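Local atomic coordinates of UPF0311 protein CA_C3321 (Clostridium acetobutylicum ATCC 824, PDB entry 3G7G), a protein that is of unknown function but forms an eight-stranded antiparallel beta-barrel of the DUF3237 family, probably related to the AOC-barrel proteins. Residues Y116-P122 / F139-R145; C71-Y77 / I89-R95. All coordinates share one frame; numbering follows the deposited sequence.

Contact 1 of 2, residues Y116-P122 / F139-R145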
ATOM      1  N   TYR A 116      -8.321 -12.130 -22.746  1.00 35.85           N
ATOM      2  CA  TYR A 116      -7.858 -11.389 -21.569  1.00 35.10           C
ATOM      3  C   TYR A 116      -6.570 -10.569 -21.747  1.00 33.12           C
ATOM      4  O   TYR A 116      -5.627 -11.014 -22.388  1.00 33.00           O
ATOM      5  CB  TYR A 116      -7.632 -12.349 -20.413  1.00 36.74           C
ATOM      6  CG  TYR A 116      -8.884 -12.988 -19.848  1.00 37.31           C
ATOM      7  CD1 TYR A 116      -9.735 -12.288 -19.018  1.00 39.85           C
ATOM      8  CD2 TYR A 116      -9.169 -14.325 -20.103  1.00 41.25           C
ATOM      9  CE1 TYR A 116     -10.863 -12.887 -18.464  1.00 39.66           C
ATOM     10  CE2 TYR A 116     -10.285 -14.943 -19.562  1.00 40.24           C
ATOM     11  CZ  TYR A 116     -11.135 -14.223 -18.760  1.00 40.40           C
ATOM     12  OH  TYR A 116     -12.245 -14.849 -18.250  1.00 40.49           O
ATOM     13  N   TYR A 117      -6.576  -9.358 -21.196  1.00 30.95           N
ATOM     14  CA  TYR A 117      -5.370  -8.667 -20.764  1.00 30.16           C
ATOM     15  C   TYR A 117      -5.178  -9.022 -19.292  1.00 29.14           C
ATOM     16  O   TYR A 117      -6.009  -8.685 -18.475  1.00 28.43           O
ATOM     17  CB  TYR A 117      -5.539  -7.167 -20.900  1.00 28.99           C
ATOM     18  CG  TYR A 117      -4.340  -6.371 -20.460  1.00 29.19           C
ATOM     19  CD1 TYR A 117      -3.307  -6.130 -21.342  1.00 28.72           C
ATOM     20  CD2 TYR A 117      -4.232  -5.864 -19.153  1.00 28.27           C
ATOM     21  CE1 TYR A 117      -2.202  -5.429 -20.950  1.00 27.75           C
ATOM     22  CE2 TYR A 117      -3.132  -5.168 -18.753  1.00 26.03           C
ATOM     23  CZ  TYR A 117      -2.124  -4.930 -19.672  1.00 26.86           C
ATOM     24  OH  TYR A 117      -0.987  -4.222 -19.328  1.00 28.55           O
ATOM     25  N   PHE A 118      -4.081  -9.680 -18.957  1.00 28.77           N
ATOM     26  CA  PHE A 118      -3.876 -10.200 -17.617  1.00 29.51           C
ATOM     27  C   PHE A 118      -2.391  -9.984 -17.236  1.00 29.12           C
ATOM     28  O   PHE A 118      -1.533 -10.744 -17.635  1.00 29.51           O
ATOM     29  CB  PHE A 118      -4.333 -11.673 -17.628  1.00 29.49           C
ATOM     30  CG  PHE A 118      -4.393 -12.332 -16.286  1.00 29.97           C
ATOM     31  CD1 PHE A 118      -4.628 -13.704 -16.211  1.00 30.20           C
ATOM     32  CD2 PHE A 118      -4.215 -11.613 -15.095  1.00 29.58           C
ATOM     33  CE1 PHE A 118      -4.672 -14.358 -14.978  1.00 31.01           C
ATOM     34  CE2 PHE A 118      -4.235 -12.268 -13.868  1.00 29.92           C
ATOM     35  CZ  PHE A 118      -4.481 -13.647 -13.815  1.00 30.74           C
ATOM     36  N   ARG A 119      -2.117  -8.880 -16.535  1.00 28.59           N
ATOM     37  CA  ARG A 119      -0.764  -8.470 -16.196  1.00 28.38           C
ATOM     38  C   ARG A 119      -0.691  -8.017 -14.767  1.00 27.40           C
ATOM     39  O   ARG A 119      -1.636  -7.417 -14.255  1.00 27.18           O
ATOM     40  CB  ARG A 119      -0.335  -7.312 -17.093  1.00 29.05           C
ATOM     41  CG  ARG A 119      -0.392  -7.630 -18.586  1.00 29.96           C
ATOM     42  CD  ARG A 119       0.635  -8.624 -18.899  1.00 33.85           C
ATOM     43  NE  ARG A 119       0.836  -8.830 -20.321  1.00 36.21           N
ATOM     44  CZ  ARG A 119       0.387  -9.870 -20.994  1.00 37.45           C
ATOM     45  NH1 ARG A 119      -0.344 -10.800 -20.389  1.00 40.43           N
ATOM     46  NH2 ARG A 119       0.662  -9.979 -22.284  1.00 38.29           N
ATOM     47  N   THR A 120       0.448  -8.279 -14.137  1.00 27.38           N
ATOM     48  CA  THR A 120       0.657  -7.998 -12.725  1.00 27.31           C
ATOM     49  C   THR A 120       2.118  -7.593 -12.428  1.00 26.78           C
ATOM     50  O   THR A 120       3.036  -7.810 -13.240  1.00 27.68           O
ATOM     51  CB  THR A 120       0.263  -9.218 -11.805  1.00 27.12           C
ATOM     52  OG1 THR A 120       1.332 -10.158 -11.753  1.00 29.17           O
ATOM     53  CG2 THR A 120      -0.945  -9.930 -12.302  1.00 29.31           C
ATOM     54  N   ILE A 121       2.298  -6.980 -11.261  1.00 26.50           N
ATOM     55  CA  ILE A 121       3.578  -6.603 -10.732  1.00 25.38           C
ATOM     56  C   ILE A 121       3.800  -7.384  -9.402  1.00 25.01           C
ATOM     57  O   ILE A 121       3.143  -7.128  -8.402  1.00 24.13           O
ATOM     58  CB  ILE A 121       3.676  -5.110 -10.443  1.00 25.91           C
ATOM     59  CG1 ILE A 121       3.273  -4.228 -11.632  1.00 26.73           C
ATOM     60  CG2 ILE A 121       5.097  -4.766  -9.977  1.00 25.24           C
ATOM     61  CD1 ILE A 121       4.086  -4.350 -12.848  1.00 23.41           C
ATOM     62  N   PRO A 122       4.732  -8.351  -9.412  1.00 24.79           N
ATOM     63  CA  PRO A 122       5.158  -9.019  -8.186  1.00 25.45           C
ATOM     64  C   PRO A 122       6.253  -8.277  -7.388  1.00 25.73           C
ATOM     65  O   PRO A 122       7.174  -7.662  -7.982  1.00 25.31           O
ATOM     66  CB  PRO A 122       5.662 -10.352  -8.693  1.00 24.43           C
ATOM     67  CG  PRO A 122       6.271  -9.981 -10.054  1.00 25.71           C
ATOM     68  CD  PRO A 122       5.453  -8.854 -10.589  1.00 24.71           C
ATOM     69  N   PHE A 139       9.922  -6.196 -11.586  1.00 24.89           N
ATOM     70  CA  PHE A 139       9.432  -7.369 -12.295  1.00 25.16           C
ATOM     71  C   PHE A 139       8.022  -7.144 -12.830  1.00 26.12           C
ATOM     72  O   PHE A 139       7.226  -6.378 -12.273  1.00 26.02           O
ATOM     73  CB  PHE A 139       9.317  -8.562 -11.339  1.00 24.67           C
ATOM     74  CG  PHE A 139      10.622  -9.081 -10.836  1.00 23.89           C
ATOM     75  CD1 PHE A 139      11.191 -10.211 -11.389  1.00 23.33           C
ATOM     76  CD2 PHE A 139      11.257  -8.457  -9.790  1.00 21.51           C
ATOM     77  CE1 PHE A 139      12.368 -10.702 -10.911  1.00 23.19           C
ATOM     78  CE2 PHE A 139      12.443  -8.936  -9.301  1.00 22.26           C
ATOM     79  CZ  PHE A 139      13.011 -10.053  -9.878  1.00 24.19           C
ATOM     80  N   VAL A 140       7.731  -7.848 -13.910  1.00 26.80           N
ATOM     81  CA  VAL A 140       6.419  -7.879 -14.510  1.00 27.64           C
ATOM     82  C   VAL A 140       6.042  -9.338 -14.685  1.00 28.47           C
ATOM     83  O   VAL A 140       6.885 -10.172 -15.049  1.00 27.72           O
ATOM     84  CB  VAL A 140       6.403  -7.210 -15.899  1.00 27.80           C
ATOM     85  CG1 VAL A 140       5.073  -7.445 -16.559  1.00 28.93           C
ATOM     86  CG2 VAL A 140       6.664  -5.730 -15.801  1.00 25.59           C
ATOM     87  N   CYS A 141       4.772  -9.627 -14.438  1.00 29.97           N
ATOM     88  CA  CYS A 141       4.234 -10.966 -14.599  1.00 31.10           C
ATOM     89  C   CYS A 141       3.116 -11.000 -15.671  1.00 31.50           C
ATOM     90  O   CYS A 141       2.195 -10.192 -15.660  1.00 29.47           O
ATOM     91  CB  CYS A 141       3.748 -11.430 -13.228  1.00 31.04           C
ATOM     92  SG  CYS A 141       2.886 -12.972 -13.149  1.00 35.24           S
ATOM     93  N   CYS A 142       3.262 -11.902 -16.641  1.00 32.97           N
ATOM     94  CA  CYS A 142       2.245 -12.156 -17.662  1.00 33.85           C
ATOM     95  C   CYS A 142       1.519 -13.428 -17.311  1.00 34.30           C
ATOM     96  O   CYS A 142       2.149 -14.468 -17.167  1.00 33.37           O
ATOM     97  CB  CYS A 142       2.897 -12.320 -19.039  1.00 34.19           C
ATOM     98  SG  CYS A 142       3.650 -10.783 -19.618  1.00 34.89           S
ATOM     99  N   ALA A 143       0.199 -13.351 -17.176  1.00 35.69           N
ATOM    100  CA  ALA A 143      -0.578 -14.473 -16.709  1.00 37.44           C
ATOM    101  C   ALA A 143      -1.623 -14.831 -17.745  1.00 38.84           C
ATOM    102  O   ALA A 143      -1.958 -14.003 -18.604  1.00 38.13           O
ATOM    103  CB  ALA A 143      -1.234 -14.158 -15.383  1.00 37.09           C
ATOM    104  N   SER A 144      -2.103 -16.071 -17.668  1.00 40.99           N
ATOM    105  CA  SER A 144      -3.276 -16.537 -18.442  1.00 43.04           C
ATOM    106  C   SER A 144      -4.064 -17.608 -17.719  1.00 44.59           C
ATOM    107  O   SER A 144      -3.624 -18.128 -16.692  1.00 45.19           O
ATOM    108  CB  SER A 144      -2.838 -17.081 -19.799  1.00 43.09           C
ATOM    109  OG  SER A 144      -1.591 -17.752 -19.705  1.00 45.41           O
ATOM    110  N   ARG A 145      -5.230 -17.946 -18.273  1.00 46.65           N
ATOM    111  CA  ARG A 145      -5.920 -19.228 -17.949  1.00 47.04           C
ATOM    112  C   ARG A 145      -5.814 -20.286 -19.061  1.00 47.58           C
ATOM    113  O   ARG A 145      -5.753 -21.493 -18.785  1.00 47.89           O
ATOM    114  CB  ARG A 145      -7.378 -18.990 -17.602  1.00 47.94           C
ATOM    115  CG  ARG A 145      -7.581 -18.710 -16.136  1.00 50.59           C
ATOM    116  CD  ARG A 145      -7.459 -17.227 -15.877  1.00 54.08           C
ATOM    117  NE  ARG A 145      -8.700 -16.540 -16.223  1.00 55.90           N
ATOM    118  CZ  ARG A 145      -9.755 -16.434 -15.414  1.00 57.80           C
ATOM    119  NH1 ARG A 145     -10.841 -15.777 -15.817  1.00 58.15           N
ATOM    120  NH2 ARG A 145      -9.738 -16.982 -14.200  1.00 58.80           N
TER
HETATM  121  O   HOH W   1       8.244  -5.334  -8.879  1.00 24.10           O
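Phe118 and Ala143, Thr120 and Cys141 face each other across two neighbouring antiparallel strands of the closed beta-barrel, 117-122 and 139-144, which run at 149° to one another. Backbone bonds hold the pairing: Thr120 and Cys141 form a hydrogen-bonded pair, with Cys141 N to Thr120 O at 2.8 Å, and Ala143 N reaches Phe118 O at 3.2 Å. Phe118 O has a second donor, Arg119 NH1 at 3.0 Å, which arrives from the opposite face of the carbonyl plane; this return of the arginine onto its own strand helps restrain the guanidinium, and a bend at chi2 (-68°) brings it back there.

Among apolar contacts, the methyl CB of Ala143 sits over the centre of the Phe118 ring in a CH-pi contact, 3.4 Å from the centroid. Pro122 CG meets Phe139 CB at 3.6 Å, the two side chains crossing at about a right angle. Beside them, one water bridges Pro122 O and Phe139 N.

Arg119 and Cys142 share one face of the sheet, Thr120 and Cys141 the other. Cys142 SG lies over one face of the Arg119 guanidinium, offset toward its rim, while Arg119 NE is buried without a partner in the model. Thr120 OG1 packs against Cys141 CB at 3.1 Å, but its hydrogen bond goes to Asn91 on strand 86-96. Arg119, Ile121 and Val140 also pack against the second subunit.

Beside the start of strand 117-122, the Arg145 side chain bends back at chi2 and chi3, and its NH1 donates a weak hydrogen bond to Tyr116 OH, 3.0 Å long, with ring and guanidinium planes 74° apart.

Contact 2 of 2, residues C71-Y77 / I89-R95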
ATOM      1  N   CYS A  71     -10.989  -6.527 -13.356  1.00 31.28           N
ATOM      2  CA  CYS A  71     -10.641  -7.277 -12.160  1.00 31.11           C
ATOM      3  C   CYS A  71      -9.287  -6.795 -11.596  1.00 30.79           C
ATOM      4  O   CYS A  71      -8.281  -6.753 -12.312  1.00 30.68           O
ATOM      5  CB  CYS A  71     -10.596  -8.755 -12.504  1.00 31.34           C
ATOM      6  SG  CYS A  71     -10.195  -9.836 -11.151  1.00 34.95           S
ATOM      7  N   GLU A  72      -9.301  -6.365 -10.338  1.00 30.24           N
ATOM      8  CA  GLU A  72      -8.088  -6.003  -9.572  1.00 29.65           C
ATOM      9  C   GLU A  72      -7.711  -7.186  -8.696  1.00 28.73           C
ATOM     10  O   GLU A  72      -8.523  -7.643  -7.898  1.00 28.80           O
ATOM     11  CB  GLU A  72      -8.366  -4.758  -8.720  1.00 29.57           C
ATOM     12  CG  GLU A  72      -8.778  -3.520  -9.550  1.00 31.97           C
ATOM     13  CD  GLU A  72      -9.190  -2.344  -8.676  1.00 32.24           C
ATOM     14  OE1 GLU A  72      -8.942  -2.384  -7.455  1.00 39.59           O
ATOM     15  OE2 GLU A  72      -9.777  -1.391  -9.201  1.00 34.46           O
ATOM     16  N   LEU A  73      -6.489  -7.688  -8.873  1.00 27.52           N
ATOM     17  CA  LEU A  73      -5.991  -8.884  -8.211  1.00 27.34           C
ATOM     18  C   LEU A  73      -4.857  -8.568  -7.242  1.00 26.01           C
ATOM     19  O   LEU A  73      -3.964  -7.797  -7.575  1.00 24.93           O
ATOM     20  CB  LEU A  73      -5.425  -9.849  -9.274  1.00 27.36           C
ATOM     21  CG  LEU A  73      -6.459 -10.227 -10.334  1.00 29.62           C
ATOM     22  CD1 LEU A  73      -5.964  -9.860 -11.679  1.00 29.73           C
ATOM     23  CD2 LEU A  73      -6.826 -11.724 -10.284  1.00 31.23           C
ATOM     24  N   SER A  74      -4.902  -9.186  -6.059  1.00 25.85           N
ATOM     25  CA  SER A  74      -3.820  -9.105  -5.076  1.00 25.29           C
ATOM     26  C   SER A  74      -3.630 -10.446  -4.406  1.00 24.54           C
ATOM     27  O   SER A  74      -4.423 -10.844  -3.530  1.00 24.73           O
ATOM     28  CB  SER A  74      -4.095  -8.004  -4.060  1.00 25.31           C
ATOM     29  OG  SER A  74      -2.962  -7.807  -3.181  1.00 26.91           O
ATOM     30  N   ALA A  75      -2.593 -11.155  -4.814  1.00 23.14           N
ATOM     31  CA  ALA A  75      -2.271 -12.514  -4.292  1.00 23.18           C
ATOM     32  C   ALA A  75      -1.115 -12.520  -3.299  1.00 23.09           C
ATOM     33  O   ALA A  75      -0.154 -11.791  -3.472  1.00 24.28           O
ATOM     34  CB  ALA A  75      -1.966 -13.519  -5.467  1.00 22.10           C
ATOM     35  N   ARG A  76      -1.258 -13.262  -2.203  1.00 22.23           N
ATOM     36  CA  ARG A  76      -0.184 -13.436  -1.260  1.00 22.63           C
ATOM     37  C   ARG A  76       0.004 -14.904  -1.058  1.00 23.49           C
ATOM     38  O   ARG A  76      -0.916 -15.596  -0.558  1.00 23.35           O
ATOM     39  CB  ARG A  76      -0.519 -12.836   0.086  1.00 21.67           C
ATOM     40  CG  ARG A  76      -0.783 -11.371   0.064  1.00 22.38           C
ATOM     41  CD  ARG A  76      -1.270 -10.940   1.423  1.00 21.49           C
ATOM     42  NE  ARG A  76      -1.176  -9.511   1.572  1.00 22.18           N
ATOM     43  CZ  ARG A  76      -1.579  -8.841   2.628  1.00 22.38           C
ATOM     44  NH1 ARG A  76      -2.122  -9.475   3.633  1.00 23.67           N
ATOM     45  NH2 ARG A  76      -1.429  -7.523   2.673  1.00 25.36           N
ATOM     46  N   TYR A  77       1.199 -15.365  -1.414  1.00 23.65           N
ATOM     47  CA  TYR A  77       1.588 -16.753  -1.293  1.00 23.51           C
ATOM     48  C   TYR A  77       3.112 -16.861  -1.303  1.00 23.75           C
ATOM     49  O   TYR A  77       3.807 -15.853  -1.403  1.00 24.09           O
ATOM     50  CB  TYR A  77       0.958 -17.563  -2.422  1.00 25.11           C
ATOM     51  CG  TYR A  77       1.326 -17.129  -3.818  1.00 24.45           C
ATOM     52  CD1 TYR A  77       2.331 -17.771  -4.529  1.00 27.18           C
ATOM     53  CD2 TYR A  77       0.636 -16.115  -4.450  1.00 27.18           C
ATOM     54  CE1 TYR A  77       2.647 -17.375  -5.821  1.00 27.38           C
ATOM     55  CE2 TYR A  77       0.968 -15.698  -5.724  1.00 26.93           C
ATOM     56  CZ  TYR A  77       1.962 -16.335  -6.413  1.00 27.24           C
ATOM     57  OH  TYR A  77       2.264 -15.921  -7.705  1.00 27.76           O
ATOM     58  N   ILE A  89       5.676 -13.872  -1.971  1.00 26.22           N
ATOM     59  CA  ILE A  89       5.268 -13.126  -3.155  1.00 26.56           C
ATOM     60  C   ILE A  89       3.990 -12.372  -2.851  1.00 26.42           C
ATOM     61  O   ILE A  89       3.067 -12.968  -2.342  1.00 25.90           O
ATOM     62  CB  ILE A  89       4.964 -14.084  -4.333  1.00 26.22           C
ATOM     63  CG1 ILE A  89       6.143 -14.999  -4.559  1.00 26.14           C
ATOM     64  CG2 ILE A  89       4.623 -13.313  -5.640  1.00 26.12           C
ATOM     65  CD1 ILE A  89       6.085 -15.749  -5.812  1.00 26.93           C
ATOM     66  N   GLU A  90       3.992 -11.064  -3.107  1.00 26.69           N
ATOM     67  CA  GLU A  90       2.794 -10.241  -3.190  1.00 27.76           C
ATOM     68  C   GLU A  90       2.677  -9.839  -4.654  1.00 27.29           C
ATOM     69  O   GLU A  90       3.556  -9.153  -5.154  1.00 27.11           O
ATOM     70  CB  GLU A  90       2.964  -9.004  -2.332  1.00 29.39           C
ATOM     71  CG  GLU A  90       2.154  -8.946  -1.097  1.00 34.04           C
ATOM     72  CD  GLU A  90       0.733  -8.399  -1.376  1.00 39.89           C
ATOM     73  OE1 GLU A  90       0.222  -8.630  -2.515  1.00 44.89           O
ATOM     74  OE2 GLU A  90       0.149  -7.749  -0.467  1.00 36.82           O
ATOM     75  N   ASN A  91       1.630 -10.300  -5.343  1.00 27.27           N
ATOM     76  CA  ASN A  91       1.479 -10.108  -6.795  1.00 27.24           C
ATOM     77  C   ASN A  91       0.194  -9.344  -7.057  1.00 27.39           C
ATOM     78  O   ASN A  91      -0.892  -9.860  -6.778  1.00 26.10           O
ATOM     79  CB  ASN A  91       1.448 -11.484  -7.507  1.00 26.89           C
ATOM     80  CG  ASN A  91       1.831 -11.405  -8.985  1.00 27.75           C
ATOM     81  OD1 ASN A  91       2.213 -10.368  -9.476  1.00 25.65           O
ATOM     82  ND2 ASN A  91       1.721 -12.514  -9.690  1.00 28.74           N
ATOM     83  N   ASN A  92       0.306  -8.098  -7.536  1.00 27.65           N
ATOM     84  CA  ASN A  92      -0.861  -7.228  -7.665  1.00 26.99           C
ATOM     85  C   ASN A  92      -1.004  -6.840  -9.101  1.00 26.88           C
ATOM     86  O   ASN A  92      -0.051  -6.395  -9.727  1.00 25.33           O
ATOM     87  CB  ASN A  92      -0.742  -5.944  -6.825  1.00 27.81           C
ATOM     88  CG  ASN A  92      -0.529  -6.204  -5.370  1.00 27.73           C
ATOM     89  OD1 ASN A  92       0.489  -5.841  -4.815  1.00 32.74           O
ATOM     90  ND2 ASN A  92      -1.473  -6.811  -4.746  1.00 26.74           N
ATOM     91  N   GLY A  93      -2.202  -7.011  -9.643  1.00 27.14           N
ATOM     92  CA  GLY A  93      -2.389  -6.747 -11.037  1.00 27.71           C
ATOM     93  C   GLY A  93      -3.813  -6.571 -11.491  1.00 27.56           C
ATOM     94  O   GLY A  93      -4.736  -6.376 -10.690  1.00 26.00           O
ATOM     95  N   ILE A  94      -3.967  -6.606 -12.812  1.00 28.23           N
ATOM     96  CA  ILE A  94      -5.286  -6.406 -13.421  1.00 28.81           C
ATOM     97  C   ILE A  94      -5.585  -7.422 -14.482  1.00 28.82           C
ATOM     98  O   ILE A  94      -4.667  -8.038 -15.068  1.00 26.88           O
ATOM     99  CB  ILE A  94      -5.481  -4.985 -13.951  1.00 29.28           C
ATOM    100  CG1 ILE A  94      -4.429  -4.660 -14.984  1.00 31.25           C
ATOM    101  CG2 ILE A  94      -5.443  -3.951 -12.772  1.00 26.92           C
ATOM    102  CD1 ILE A  94      -4.674  -3.294 -15.670  1.00 31.58           C
ATOM    103  N   ARG A  95      -6.887  -7.640 -14.683  1.00 29.22           N
ATOM    104  CA  ARG A  95      -7.358  -8.542 -15.723  1.00 29.51           C
ATOM    105  C   ARG A  95      -8.608  -7.922 -16.325  1.00 29.08           C
ATOM    106  O   ARG A  95      -9.593  -7.693 -15.627  1.00 27.64           O
ATOM    107  CB  ARG A  95      -7.643  -9.934 -15.164  1.00 29.11           C
ATOM    108  CG  ARG A  95      -8.290 -10.862 -16.175  1.00 30.62           C
ATOM    109  CD  ARG A  95      -8.238 -12.264 -15.718  1.00 32.51           C
ATOM    110  NE  ARG A  95      -9.153 -12.452 -14.600  1.00 36.88           N
ATOM    111  CZ  ARG A  95      -8.951 -13.252 -13.558  1.00 38.09           C
ATOM    112  NH1 ARG A  95      -7.829 -13.952 -13.434  1.00 40.43           N
ATOM    113  NH2 ARG A  95      -9.884 -13.349 -12.627  1.00 37.88           N
TER
HETATM  114  O   HOH W   2      -0.639 -14.682  -8.432  1.00 36.76           O
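Arg76 and Glu90 form a salt bridge from adjacent strands, their side chains side by side and pointing the same way. Arg76 NE reaches Glu90 OE2 at 3.0 Å in a nearly straight bond (171°); the oxygen lies in the guanidinium plane but is met from above the carboxylate plane, the two planes being 83° apart. Glu90 bends at chi2 (-85°), which turns its carboxylate alongside the extended Arg76 chain. Arg76 NH2 continues to Ser74 of the third subunit.

Backbone bonds run the whole length of the pair, from Cys71 with Arg95 to Tyr77 with Ile89; the Leu73 N to Gly93 O bond, 2.8 Å, is almost linear. The strands are the two arms of a beta hairpin in the barrel wall, Ser74, Arg76 and Glu90 on one face, Leu73, Tyr77 and Arg95 on the other.

That second face mixes apolar and polar contacts. Ile89 CB lies over one face of the Tyr77 ring, toward its rim, and Ile89 CD1 touches Tyr77 CE1 at 3.8 Å. A water joins Tyr77 OH to Asn91 ND2, the latter bond weak; Asn91 OD1 is taken up by Thr120 of strand 117-126. Farther along, Leu73 CD2 lies over the Arg95 guanidinium, 4.0 Å from Arg95 NH1, and Cys71 SG approaches Arg95 NH2 at 3.8 Å.

How the contacts relate
After the first three strands of the barrel, strand 71-81 turns back into 86-96, so contact 2 closes a hairpin; 11 residues, most of them still strand, separate its segments. The chain then passes helix 102-107 and enters 117-126; contact 1 closes a second loop with 139-144, and 16 residues separate its segments. The two loops follow in series, neither enclosing nor crossing the other. Their inner strands, 86-96 and 117-126, are themselves neighbours, so the contacts join four consecutive strands of the barrel wall, their centres about 9 Å apart. Arg119 O and Ile94 N (2.9 Å) probably form a hydrogen bond across this seam, which the threonine–asparagine link also spans.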